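Local atomic coordinates of dehalogenase-like hydrolase (Ralstonia solanacearum, PDB entry 3UMB), a protein that probably catalyses the hydrolytic dehalogenation of small (S)-2-haloalkanoic acids to (R)-2-hydroxyalkanoic acids, with release of halide. Residues E26-P30 with A87-L91; W40-Q44 with T68-Y74; S52-S57 with R152-T156; E103-L108 with D218-L223. All blocks are in the same frame, centred on the assembly; numbering follows the deposited sequence.

Interaction 1 of 4, residues E26-P30 with A87-L91; sequences EQLFP and AEATL
Leu28, near the weakly bonded end of helix 19-28, comes closest in backbone to Ala87 in the first turns of helix 85-96, with 7.0 Å between their CA atoms. The first segment passes from a weak last turn into loop, while 87-91 remains helical throughout. At this spacing the contact is made by side chains, in the helical cap typical of L-2-haloacid dehalogenases. Ala87, Thr90 and Leu91 present one side of their helix, and Leu28 and Phe29 point their CB atoms toward it. Leu28 does most of the work by splitting its branches. Its CG lies anti to the carbonyl carbon (chi1 -63°), which sends the fork out to the other helix: CD2 rests 3.9 Å from Ala87 CB, while CD1 meets Leu91 CG at 3.7 Å, the two leucines reaching tip to tip. CD1 also passes 4.2 Å from Thr90 CG2. The threonine hydroxyl turns back to bond His86 O, and the methyl faces Leu28. Phe29 adds a second, buried layer, backed by Leu81 and Pro82 of the loop before helix 85-96. One face of its ring is covered by CB of Leu28, 4.1 Å above the centre. The far end of the ring approaches the helix obliquely, with CE2 4.3 Å from Leu91 CD1 and CZ 4.2 Å from Ala87 CB.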
loop_
_atom_site.group_PDB
_atom_site.type_symbol
_atom_site.label_atom_id
_atom_site.label_comp_id
_atom_site.label_asym_id
_atom_site.label_seq_id
_atom_site.Cartn_x
_atom_site.Cartn_y
_atom_site.Cartn_z
ATOM N N GLU A 26 -19.610 11.311 -9.053
ATOM C CA GLU A 26 -20.677 11.004 -10.021
ATOM C C GLU A 26 -21.239 12.211 -10.719
ATOM O O GLU A 26 -21.498 12.157 -11.905
ATOM C CB GLU A 26 -21.860 10.303 -9.338
ATOM C CG GLU A 26 -21.777 8.771 -9.254
ATOM C CD GLU A 26 -21.611 8.088 -10.639
ATOM O OE1 GLU A 26 -22.012 8.719 -11.672
ATOM O OE2 GLU A 26 -21.074 6.928 -10.659
ATOM N N GLN A 27 -21.457 13.301 -9.998
ATOM C CA GLN A 27 -22.126 14.439 -10.602
ATOM C C GLN A 27 -21.218 15.201 -11.534
ATOM O O GLN A 27 -21.705 15.833 -12.481
ATOM C CB GLN A 27 -22.667 15.400 -9.522
ATOM C CG GLN A 27 -23.557 16.568 -10.058
ATOM C CD GLN A 27 -22.777 17.684 -10.801
ATOM O OE1 GLN A 27 -21.602 17.950 -10.504
ATOM N NE2 GLN A 27 -23.442 18.341 -11.764
ATOM N N LEU A 28 -19.918 15.225 -11.249
ATOM C CA LEU A 28 -18.998 15.950 -12.121
ATOM C C LEU A 28 -18.553 15.054 -13.288
ATOM O O LEU A 28 -18.134 15.562 -14.328
ATOM C CB LEU A 28 -17.774 16.438 -11.342
ATOM C CG LEU A 28 -17.970 17.454 -10.197
ATOM C CD1 LEU A 28 -17.191 17.004 -8.951
ATOM C CD2 LEU A 28 -17.604 18.922 -10.587
ATOM N N PHE A 29 -18.662 13.737 -13.074
ATOM C CA PHE A 29 -18.102 12.701 -13.937
ATOM C C PHE A 29 -19.113 11.584 -14.033
ATOM O O PHE A 29 -19.002 10.571 -13.322
ATOM C CB PHE A 29 -16.794 12.160 -13.350
ATOM C CG PHE A 29 -15.736 13.203 -13.207
ATOM C CD1 PHE A 29 -15.417 14.029 -14.273
ATOM C CD2 PHE A 29 -15.052 13.356 -12.013
ATOM C CE1 PHE A 29 -14.434 15.020 -14.142
ATOM C CE2 PHE A 29 -14.044 14.319 -11.879
ATOM C CZ PHE A 29 -13.730 15.157 -12.936
ATOM N N PRO A 30 -20.122 11.771 -14.901
ATOM C CA PRO A 30 -21.243 10.856 -14.944
ATOM C C PRO A 30 -20.816 9.473 -15.449
ATOM O O PRO A 30 -20.059 9.361 -16.431
ATOM C CB PRO A 30 -22.212 11.534 -15.916
ATOM C CG PRO A 30 -21.704 12.908 -16.122
ATOM C CD PRO A 30 -20.244 12.838 -15.902
ATOM N N ALA A 87 -13.170 21.492 -10.942
ATOM C CA ALA A 87 -13.683 20.177 -10.462
ATOM C C ALA A 87 -12.797 19.605 -9.324
ATOM O O ALA A 87 -13.278 18.925 -8.423
ATOM C CB ALA A 87 -13.835 19.173 -11.597
ATOM N N GLU A 88 -11.505 19.891 -9.418
ATOM C CA GLU A 88 -10.535 19.620 -8.359
ATOM C C GLU A 88 -10.887 20.382 -7.076
ATOM O O GLU A 88 -11.118 19.770 -6.048
ATOM C CB GLU A 88 -9.143 20.041 -8.818
ATOM C CG GLU A 88 -8.089 19.909 -7.763
ATOM C CD GLU A 88 -6.736 19.777 -8.347
ATOM O OE1 GLU A 88 -6.560 18.925 -9.229
ATOM O OE2 GLU A 88 -5.831 20.510 -7.927
ATOM N N ALA A 89 -10.938 21.716 -7.149
ATOM C CA ALA A 89 -11.360 22.518 -5.990
ATOM C C ALA A 89 -12.661 21.959 -5.401
ATOM O O ALA A 89 -12.750 21.711 -4.218
ATOM C CB ALA A 89 -11.479 24.018 -6.355
ATOM N N THR A 90 -13.645 21.671 -6.227
ATOM C CA THR A 90 -14.934 21.171 -5.733
ATOM C C THR A 90 -14.840 19.886 -4.966
ATOM O O THR A 90 -15.604 19.655 -4.023
ATOM C CB THR A 90 -15.928 20.918 -6.881
ATOM O OG1 THR A 90 -16.192 22.148 -7.545
ATOM C CG2 THR A 90 -17.245 20.352 -6.353
ATOM N N LEU A 91 -13.943 19.001 -5.388
ATOM C CA LEU A 91 -13.918 17.664 -4.774
ATOM C C LEU A 91 -13.137 17.718 -3.500
ATOM O O LEU A 91 -13.441 17.020 -2.563
ATOM C CB LEU A 91 -13.345 16.602 -5.718
ATOM C CG LEU A 91 -14.382 16.003 -6.683
ATOM C CD1 LEU A 91 -13.690 15.007 -7.618
ATOM C CD2 LEU A 91 -15.526 15.337 -5.893
#

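Interaction 2 of 4, residues W40-Q44 with T68-Y74; sequences WRDRQ and TVDALRY. With MG (magnesium ion), chain H.
Trp40 and Gln44, one turn apart on helix 33-54, each give an N-H to Thr68. Trp40 NE1 bonds Thr68 O at 3.1 Å, the oxygen lying near the indole plane; this carbonyl also takes Leu72 N, the two donors arriving from opposite faces of its plane. Gln44 NE2 bonds Thr68 OG1 at 2.6 Å, nearly straight (165°) and in the amide plane, while Arg41 NH1 holds its OE1. Apolar contact fills the space beside these bonds. Leu72 CD1 makes a CH-pi contact 3.6 Å from the centroid of Trp40's six-membered ring, and Ala71 CB fits against the Gln44 backbone, 3.3 Å from Gln44 N. Asp42 and Arg43 reach the second subunit. Arg43, bent at chi2 and chi3, lays its guanidinium over Tyr74 CE2 with the planes 21° apart; NH2 pairs with Asp42 OD2 at 3.3 Å, and NH1 salt-bridges Glu206 of the second subunit. Asp42 OD1 binds magnesium at 2.3 Å, as does Asp42 OD1 of the second subunit. In the helical cap, the axes of 40-44 and 68-74 approach to 8.2 Å, with their N-to-C directions 132° apart; Met92 and Tyr95 of helix 85-96 pack alongside Thr68.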
loop_
_atom_site.group_PDB
_atom_site.type_symbol
_atom_site.label_atom_id
_atom_site.label_comp_id
_atom_site.label_asym_id
_atom_site.label_seq_id
_atom_site.Cartn_x
_atom_site.Cartn_y
_atom_site.Cartn_z
ATOM N N TRP A 40 -9.123 6.520 -6.248
ATOM C CA TRP A 40 -8.606 7.644 -5.490
ATOM C C TRP A 40 -8.210 7.283 -4.051
ATOM O O TRP A 40 -7.123 7.663 -3.585
ATOM C CB TRP A 40 -9.668 8.704 -5.472
ATOM C CG TRP A 40 -9.299 9.976 -4.857
ATOM C CD1 TRP A 40 -8.061 10.431 -4.522
ATOM C CD2 TRP A 40 -10.211 11.000 -4.545
ATOM N NE1 TRP A 40 -8.149 11.702 -3.986
ATOM C CE2 TRP A 40 -9.473 12.065 -3.984
ATOM C CE3 TRP A 40 -11.619 11.110 -4.640
ATOM C CZ2 TRP A 40 -10.086 13.239 -3.538
ATOM C CZ3 TRP A 40 -12.225 12.282 -4.210
ATOM C CH2 TRP A 40 -11.458 13.333 -3.654
ATOM N N ARG A 41 -9.073 6.528 -3.378
ATOM C CA ARG A 41 -8.788 6.023 -2.032
ATOM C C ARG A 41 -7.599 5.054 -2.058
ATOM O O ARG A 41 -6.687 5.171 -1.240
ATOM C CB ARG A 41 -10.036 5.374 -1.428
ATOM C CG ARG A 41 -9.879 4.769 -0.012
ATOM C CD ARG A 41 -9.416 5.803 1.071
ATOM N NE ARG A 41 -9.231 5.151 2.379
ATOM C CZ ARG A 41 -8.563 5.685 3.414
ATOM N NH1 ARG A 41 -7.999 6.900 3.323
ATOM N NH2 ARG A 41 -8.437 4.999 4.551
ATOM N N ASP A 42 -7.596 4.130 -3.017
ATOM C CA ASP A 42 -6.462 3.237 -3.229
ATOM C C ASP A 42 -5.158 4.013 -3.325
ATOM O O ASP A 42 -4.221 3.749 -2.582
ATOM C CB ASP A 42 -6.619 2.426 -4.516
ATOM C CG ASP A 42 -5.494 1.363 -4.714
ATOM O OD1 ASP A 42 -5.455 0.374 -3.917
ATOM O OD2 ASP A 42 -4.669 1.511 -5.675
ATOM N N ARG A 43 -5.077 4.944 -4.258
ATOM C CA ARG A 43 -3.797 5.657 -4.467
ATOM C C ARG A 43 -3.466 6.589 -3.315
ATOM O O ARG A 43 -2.303 6.768 -2.985
ATOM C CB ARG A 43 -3.710 6.358 -5.837
ATOM C CG ARG A 43 -3.575 5.338 -6.982
ATOM C CD ARG A 43 -2.286 4.536 -6.824
ATOM N NE ARG A 43 -1.685 4.163 -8.101
ATOM C CZ ARG A 43 -1.961 3.034 -8.777
ATOM N NH1 ARG A 43 -1.330 2.748 -9.919
ATOM N NH2 ARG A 43 -2.872 2.163 -8.342
ATOM N N GLN A 44 -4.493 7.119 -2.641
ATOM C CA GLN A 44 -4.230 7.993 -1.494
ATOM C C GLN A 44 -3.449 7.229 -0.424
ATOM O O GLN A 44 -2.407 7.659 0.033
ATOM C CB GLN A 44 -5.537 8.595 -0.971
ATOM C CG GLN A 44 -5.443 9.344 0.323
ATOM C CD GLN A 44 -6.813 9.580 0.943
ATOM O OE1 GLN A 44 -7.569 8.633 1.137
ATOM N NE2 GLN A 44 -7.162 10.863 1.191
ATOM N N THR A 68 -3.558 13.783 -0.984
ATOM C CA THR A 68 -4.919 13.475 -1.435
ATOM C C THR A 68 -5.138 14.142 -2.829
ATOM O O THR A 68 -5.777 13.606 -3.696
ATOM C CB THR A 68 -5.968 13.855 -0.371
ATOM O OG1 THR A 68 -5.830 12.999 0.765
ATOM C CG2 THR A 68 -7.394 13.736 -0.900
ATOM N N VAL A 69 -4.561 15.306 -3.034
ATOM C CA VAL A 69 -4.614 15.991 -4.328
ATOM C C VAL A 69 -3.859 15.142 -5.366
ATOM O O VAL A 69 -4.428 14.771 -6.380
ATOM C CB VAL A 69 -4.038 17.429 -4.165
ATOM C CG1 VAL A 69 -3.788 18.106 -5.508
ATOM C CG2 VAL A 69 -4.988 18.271 -3.260
ATOM N N ASP A 70 -2.611 14.769 -5.046
ATOM C CA ASP A 70 -1.818 13.868 -5.889
ATOM C C ASP A 70 -2.613 12.628 -6.304
ATOM O O ASP A 70 -2.656 12.273 -7.475
ATOM C CB ASP A 70 -0.561 13.412 -5.167
ATOM C CG ASP A 70 0.369 14.533 -4.856
ATOM O OD1 ASP A 70 0.195 15.574 -5.499
ATOM O OD2 ASP A 70 1.236 14.388 -3.948
ATOM N N ALA A 71 -3.200 11.940 -5.345
ATOM C CA ALA A 71 -3.927 10.710 -5.655
ATOM C C ALA A 71 -5.122 11.016 -6.561
ATOM O O ALA A 71 -5.433 10.235 -7.463
ATOM C CB ALA A 71 -4.401 9.973 -4.381
ATOM N N LEU A 72 -5.820 12.116 -6.290
ATOM C CA LEU A 72 -7.008 12.468 -7.065
ATOM C C LEU A 72 -6.632 12.768 -8.520
ATOM O O LEU A 72 -7.335 12.371 -9.449
ATOM C CB LEU A 72 -7.680 13.712 -6.475
ATOM C CG LEU A 72 -8.797 14.351 -7.327
ATOM C CD1 LEU A 72 -9.973 13.371 -7.356
ATOM C CD2 LEU A 72 -9.190 15.700 -6.789
ATOM N N ARG A 73 -5.561 13.542 -8.673
ATOM C CA ARG A 73 -4.948 13.815 -9.962
ATOM C C ARG A 73 -4.493 12.587 -10.725
ATOM O O ARG A 73 -4.783 12.451 -11.940
ATOM C CB ARG A 73 -3.760 14.736 -9.806
ATOM C CG ARG A 73 -4.163 16.155 -9.453
ATOM C CD ARG A 73 -2.980 17.089 -9.242
ATOM N NE ARG A 73 -3.469 18.450 -8.911
ATOM C CZ ARG A 73 -2.757 19.416 -8.324
ATOM N NH1 ARG A 73 -1.493 19.222 -7.960
ATOM N NH2 ARG A 73 -3.320 20.587 -8.078
ATOM N N TYR A 74 -3.746 11.695 -10.063
ATOM C CA TYR A 74 -3.382 10.450 -10.744
ATOM C C TYR A 74 -4.680 9.725 -11.180
ATOM O O TYR A 74 -4.790 9.257 -12.325
ATOM C CB TYR A 74 -2.544 9.513 -9.883
ATOM C CG TYR A 74 -2.369 8.181 -10.547
ATOM C CD1 TYR A 74 -1.265 7.939 -11.341
ATOM C CD2 TYR A 74 -3.293 7.172 -10.373
ATOM C CE1 TYR A 74 -1.083 6.739 -11.988
ATOM C CE2 TYR A 74 -3.139 5.939 -11.002
ATOM C CZ TYR A 74 -2.009 5.740 -11.833
ATOM O OH TYR A 74 -1.798 4.551 -12.504
HETATM MG MG MG H . -3.775 -0.858 -2.935
HETATM O O HOH W 1 -3.507 -0.755 -5.286
HETATM O O HOH W 2 -5.896 -1.385 -2.031
#

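Interaction 3 of 4, residues S52-S57 with R152-T156; sequences SLAGPS and RLYKT. With K (potassium ion), chain C.
Ser52 OG, on the last turn of helix 33-54, is gripped by Tyr154 N and by water 3, and also makes a weak bond to Thr48 O on its own helix. The Tyr154 N-H reaches OG at 2.9 Å and is almost straight (172°). Water 3 sits 2.8 Å from Ser52 OG and donates to Arg152 O at 2.8 Å, so a single hydroxyl ties down the loop at two backbone points. With OG beside its own backbone N (chi1 -71°), that oxygen also lies at the edge of the Tyr154 ring, 3.4 Å from CD1 and near the ring plane. Leu153 adds van der Waals contact, its CD2 methyl resting against the backbone carbonyl oxygens of the turn after the helix: Gly55 O and Pro56 O are each 3.4 Å away. Gly55 is where the chain leaves helical geometry. Farther out, Ser57 OG binds a potassium ion at 2.9 Å. Tyr154 OH bonds Lys62 O, and the ring packs on Phe64 and Val67 of helix 64-78. Lys155 turns the other way, to Asp184 and Leu121 O, probably as the lysine of HAD motif III. The contact thus joins the far end of a long cap helix to the core-domain loop between strand 144-147 and helix 158-161, beside the second subunit, whose Ile50 O accepts from Thr156 OG1.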
loop_
_atom_site.group_PDB
_atom_site.type_symbol
_atom_site.label_atom_id
_atom_site.label_comp_id
_atom_site.label_asym_id
_atom_site.label_seq_id
_atom_site.Cartn_x
_atom_site.Cartn_y
_atom_site.Cartn_z
ATOM N N SER A 52 6.323 6.719 3.290
ATOM C CA SER A 52 6.854 6.522 4.639
ATOM C C SER A 52 7.817 5.342 4.653
ATOM O O SER A 52 8.804 5.377 5.403
ATOM C CB SER A 52 5.700 6.374 5.660
ATOM O OG SER A 52 5.040 7.658 5.857
ATOM N N LEU A 53 7.525 4.315 3.832
ATOM C CA LEU A 53 8.391 3.165 3.645
ATOM C C LEU A 53 9.691 3.579 3.026
ATOM O O LEU A 53 10.707 3.032 3.435
ATOM C CB LEU A 53 7.715 2.025 2.830
ATOM C CG LEU A 53 8.249 0.567 2.914
ATOM C CD1 LEU A 53 8.591 0.161 4.333
ATOM C CD2 LEU A 53 7.211 -0.472 2.332
ATOM N N ALA A 54 9.676 4.583 2.138
ATOM C CA ALA A 54 10.863 5.042 1.387
ATOM C C ALA A 54 11.783 5.919 2.215
ATOM O O ALA A 54 12.961 6.050 1.871
ATOM C CB ALA A 54 10.485 5.862 0.071
ATOM N N GLY A 55 11.206 6.596 3.217
ATOM C CA GLY A 55 11.916 7.481 4.085
ATOM C C GLY A 55 11.458 7.242 5.486
ATOM O O GLY A 55 10.553 7.911 5.960
ATOM N N PRO A 56 12.053 6.249 6.158
ATOM C CA PRO A 56 11.600 5.840 7.505
ATOM C C PRO A 56 11.801 6.942 8.561
ATOM O O PRO A 56 11.274 6.839 9.668
ATOM C CB PRO A 56 12.484 4.658 7.829
ATOM C CG PRO A 56 13.146 4.282 6.610
ATOM C CD PRO A 56 13.155 5.412 5.674
ATOM N N SER A 57 12.553 7.986 8.216
ATOM C CA SER A 57 12.661 9.175 9.061
ATOM C C SER A 57 11.989 10.412 8.447
ATOM O O SER A 57 12.335 11.526 8.781
ATOM C CB SER A 57 14.137 9.523 9.331
ATOM O OG SER A 57 14.992 8.378 9.383
ATOM N N ARG A 152 5.774 13.140 10.818
ATOM C CA ARG A 152 6.152 13.065 9.424
ATOM C C ARG A 152 6.188 11.628 8.912
ATOM O O ARG A 152 6.909 11.319 7.995
ATOM C CB ARG A 152 7.496 13.780 9.195
ATOM C CG ARG A 152 7.459 15.333 9.588
ATOM C CD ARG A 152 8.789 16.068 9.405
ATOM N NE ARG A 152 9.455 15.752 8.140
ATOM C CZ ARG A 152 9.166 16.312 6.982
ATOM N NH1 ARG A 152 8.219 17.264 6.914
ATOM N NH2 ARG A 152 9.832 15.940 5.892
ATOM N N LEU A 153 5.345 10.782 9.477
ATOM C CA LEU A 153 5.294 9.365 9.091
ATOM C C LEU A 153 3.859 8.848 9.225
ATOM O O LEU A 153 3.167 9.118 10.266
ATOM C CB LEU A 153 6.205 8.516 9.979
ATOM C CG LEU A 153 7.729 8.685 9.788
ATOM C CD1 LEU A 153 8.424 8.239 11.027
ATOM C CD2 LEU A 153 8.313 7.942 8.537
ATOM N N TYR A 154 3.407 8.114 8.221
ATOM C CA TYR A 154 2.030 7.619 8.203
ATOM C C TYR A 154 1.938 6.273 8.880
ATOM O O TYR A 154 2.899 5.515 8.927
ATOM C CB TYR A 154 1.557 7.515 6.765
ATOM C CG TYR A 154 1.285 8.847 6.153
ATOM C CD1 TYR A 154 2.159 9.404 5.270
ATOM C CD2 TYR A 154 0.127 9.567 6.478
ATOM C CE1 TYR A 154 1.921 10.667 4.714
ATOM C CE2 TYR A 154 -0.111 10.856 5.950
ATOM C CZ TYR A 154 0.767 11.376 5.027
ATOM O OH TYR A 154 0.536 12.629 4.442
ATOM N N LYS A 155 0.770 5.952 9.405
ATOM C CA LYS A 155 0.466 4.578 9.779
ATOM C C LYS A 155 0.796 3.713 8.601
ATOM O O LYS A 155 0.530 4.120 7.456
ATOM C CB LYS A 155 -1.020 4.385 10.077
ATOM C CG LYS A 155 -1.553 5.232 11.237
ATOM C CD LYS A 155 -3.044 5.492 11.013
ATOM C CE LYS A 155 -3.826 5.806 12.272
ATOM N NZ LYS A 155 -5.290 6.096 11.893
ATOM N N THR A 156 1.310 2.509 8.831
ATOM C CA THR A 156 1.384 1.849 10.153
ATOM C C THR A 156 2.672 2.085 10.967
ATOM O O THR A 156 2.994 1.291 11.843
ATOM C CB THR A 156 1.257 0.357 9.952
ATOM O OG1 THR A 156 2.066 -0.005 8.840
ATOM C CG2 THR A 156 -0.210 -0.043 9.603
HETATM K K K C . 16.447 9.009 11.753
HETATM O O HOH W 3 6.727 9.877 5.557
#

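Interaction 4 of 4, residues E103-L108 with D218-L223; sequences ENVPVL and DMRDLL
Two neighbouring helices of the HAD core domain meet by their N-terminal turns, where the Glu103 carboxylate faces the start of helix 219-227. Its OE1 and OE2 both take the Met219 N-H, weakly, at 3.2 and 3.5 Å. The carboxylate gets there through an extended chain whose CG stands between backbone N and carbonyl carbon (chi1 42°). Arg220 NE lies 3.3 Å from Glu103 OE1 in a salt bridge and also pairs with Asp218 OD2, and one face of its guanidinium covers Glu103 CB. The arginine probably eases the repulsion between the two carboxylates, and Glu103 OE2 has a further partner in Arg200. Asp218 is the N-cap of helix 219-227: its OD1 accepts from Asp221 N at 3.0 Å, met from above the carboxylate plane. The axes of 104-108 and 219-223 are 13° from parallel and 9.5 Å apart at their closest; both helices pack on the same face of the Rossmann-like parallel sheet, where Leu108 and Met219 both touch Phe9 of strand 6-9. Deeper in, Val107 points at the other helix. Its CG1 presses on Leu223 CB at 3.3 Å, tighter than usual van der Waals contact. Met219, present as selenomethionine and bent at chi2 and chi3, brings CE to 4.2 Å from Leu108 CD2. Asn104 ND2 bonds Thr14 O; its OD1 is buried without a polar partner, though modelled too close to Met219 for its position to be certain.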
loop_
_atom_site.group_PDB
_atom_site.type_symbol
_atom_site.label_atom_id
_atom_site.label_comp_id
_atom_site.label_asym_id
_atom_site.label_seq_id
_atom_site.Cartn_x
_atom_site.Cartn_y
_atom_site.Cartn_z
ATOM N N GLU A 103 -25.260 7.859 14.293
ATOM C CA GLU A 103 -25.049 7.062 15.496
ATOM C C GLU A 103 -23.872 7.520 16.389
ATOM O O GLU A 103 -23.874 7.281 17.597
ATOM C CB GLU A 103 -24.801 5.601 15.070
ATOM C CG GLU A 103 -23.858 5.474 13.835
ATOM C CD GLU A 103 -23.042 4.196 13.798
ATOM O OE1 GLU A 103 -23.388 3.254 14.552
ATOM O OE2 GLU A 103 -22.049 4.142 13.020
ATOM N N ASN A 104 -22.860 8.145 15.799
ATOM C CA ASN A 104 -21.627 8.451 16.536
ATOM C C ASN A 104 -21.807 9.342 17.795
ATOM O O ASN A 104 -21.450 8.951 18.932
ATOM C CB ASN A 104 -20.590 9.071 15.562
ATOM C CG ASN A 104 -20.016 8.041 14.565
ATOM O OD1 ASN A 104 -20.200 6.848 14.750
ATOM N ND2 ASN A 104 -19.308 8.510 13.524
ATOM N N VAL A 105 -22.366 10.534 17.578
ATOM C CA VAL A 105 -22.291 11.601 18.571
ATOM C C VAL A 105 -22.917 11.230 19.935
ATOM O O VAL A 105 -22.431 11.705 20.971
ATOM C CB VAL A 105 -22.835 12.944 18.031
ATOM C CG1 VAL A 105 -22.283 14.079 18.856
ATOM C CG2 VAL A 105 -22.454 13.155 16.561
ATOM N N PRO A 106 -23.989 10.387 19.951
ATOM C CA PRO A 106 -24.526 9.910 21.250
ATOM C C PRO A 106 -23.644 8.889 21.946
ATOM O O PRO A 106 -23.467 8.952 23.186
ATOM C CB PRO A 106 -25.861 9.234 20.883
ATOM C CG PRO A 106 -25.965 9.268 19.382
ATOM C CD PRO A 106 -24.950 10.207 18.843
ATOM N N VAL A 107 -23.145 7.931 21.135
ATOM C CA VAL A 107 -22.229 6.853 21.574
ATOM C C VAL A 107 -20.985 7.474 22.195
ATOM O O VAL A 107 -20.502 6.991 23.206
ATOM C CB VAL A 107 -21.743 5.892 20.403
ATOM C CG1 VAL A 107 -21.032 4.693 20.991
ATOM C CG2 VAL A 107 -22.888 5.428 19.480
ATOM N N LEU A 108 -20.474 8.544 21.592
ATOM C CA LEU A 108 -19.343 9.252 22.181
ATOM C C LEU A 108 -19.747 9.735 23.585
ATOM O O LEU A 108 -18.965 9.653 24.539
ATOM C CB LEU A 108 -18.861 10.397 21.263
ATOM C CG LEU A 108 -18.177 9.957 19.942
ATOM C CD1 LEU A 108 -17.930 11.091 18.918
ATOM C CD2 LEU A 108 -16.861 9.264 20.240
ATOM N N ASP A 218 -20.685 -1.284 13.474
ATOM C CA ASP A 218 -20.864 0.152 13.645
ATOM C C ASP A 218 -20.453 0.609 15.033
ATOM O O ASP A 218 -20.041 -0.192 15.882
ATOM C CB ASP A 218 -22.318 0.532 13.367
ATOM C CG ASP A 218 -23.312 -0.196 14.270
ATOM O OD1 ASP A 218 -22.888 -1.013 15.144
ATOM O OD2 ASP A 218 -24.527 0.039 14.052
HETATM N N MSE A 219 -20.547 1.911 15.242
HETATM C CA MSE A 219 -20.106 2.546 16.475
HETATM C C MSE A 219 -20.820 2.111 17.730
HETATM O O MSE A 219 -20.265 2.115 18.855
HETATM C CB MSE A 219 -20.250 4.027 16.293
HETATM C CG MSE A 219 -19.079 4.536 15.526
HETATM SE SE MSE A 219 -17.624 4.913 16.784
HETATM C CE MSE A 219 -18.016 6.844 16.973
ATOM N N ARG A 220 -22.067 1.718 17.525
ATOM C CA ARG A 220 -22.921 1.283 18.595
ATOM C C ARG A 220 -22.521 -0.114 18.990
ATOM O O ARG A 220 -22.612 -0.461 20.157
ATOM C CB ARG A 220 -24.376 1.378 18.147
ATOM C CG ARG A 220 -24.781 2.821 17.790
ATOM C CD ARG A 220 -26.211 2.973 17.207
ATOM N NE ARG A 220 -26.307 2.473 15.831
ATOM C CZ ARG A 220 -27.341 2.668 15.014
ATOM N NH1 ARG A 220 -28.389 3.403 15.404
ATOM N NH2 ARG A 220 -27.327 2.131 13.794
ATOM N N ASP A 221 -22.018 -0.924 18.063
ATOM C CA ASP A 221 -21.389 -2.166 18.512
ATOM C C ASP A 221 -20.180 -1.890 19.394
ATOM O O ASP A 221 -19.902 -2.680 20.304
ATOM C CB ASP A 221 -21.007 -3.089 17.354
ATOM C CG ASP A 221 -22.216 -3.717 16.679
ATOM O OD1 ASP A 221 -23.219 -4.042 17.372
ATOM O OD2 ASP A 221 -22.157 -3.877 15.443
ATOM N N LEU A 222 -19.465 -0.789 19.135
ATOM C CA LEU A 222 -18.264 -0.443 19.922
ATOM C C LEU A 222 -18.636 -0.125 21.372
ATOM O O LEU A 222 -17.997 -0.613 22.311
ATOM C CB LEU A 222 -17.498 0.745 19.315
ATOM C CG LEU A 222 -16.568 1.433 20.342
ATOM C CD1 LEU A 222 -15.375 0.592 20.703
ATOM C CD2 LEU A 222 -16.127 2.772 19.879
ATOM N N LEU A 223 -19.665 0.716 21.523
ATOM C CA LEU A 223 -20.318 0.978 22.823
ATOM C C LEU A 223 -20.676 -0.324 23.533
ATOM O O LEU A 223 -20.327 -0.496 24.708
ATOM C CB LEU A 223 -21.574 1.829 22.623
ATOM C CG LEU A 223 -22.136 2.594 23.831
ATOM C CD1 LEU A 223 -21.072 3.337 24.658
ATOM C CD2 LEU A 223 -23.237 3.572 23.356
#

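Interactions 1 and 2 lie within the helical cap and share a boundary: Glu88 salt-bridges Arg73 and Leu91 packs on Leu72, so helices 64-78 and 85-96 connect them. Interaction 1 is partly buried and purely apolar, whereas interaction 2 is buried and combines hydrogen bonds, ring packing and charges, some of which reach the second subunit. Helix 33-54 carries on from interaction 2 to interaction 3, partly buried with an exposed outer turn, where the cap meets a core-domain loop through one serine hydroxyl and a water; both touch the second subunit. Interaction 4 stands apart, its centre about 30 Å from the others, buried among core-domain helices and closed at its outer end by a salt-bridge network.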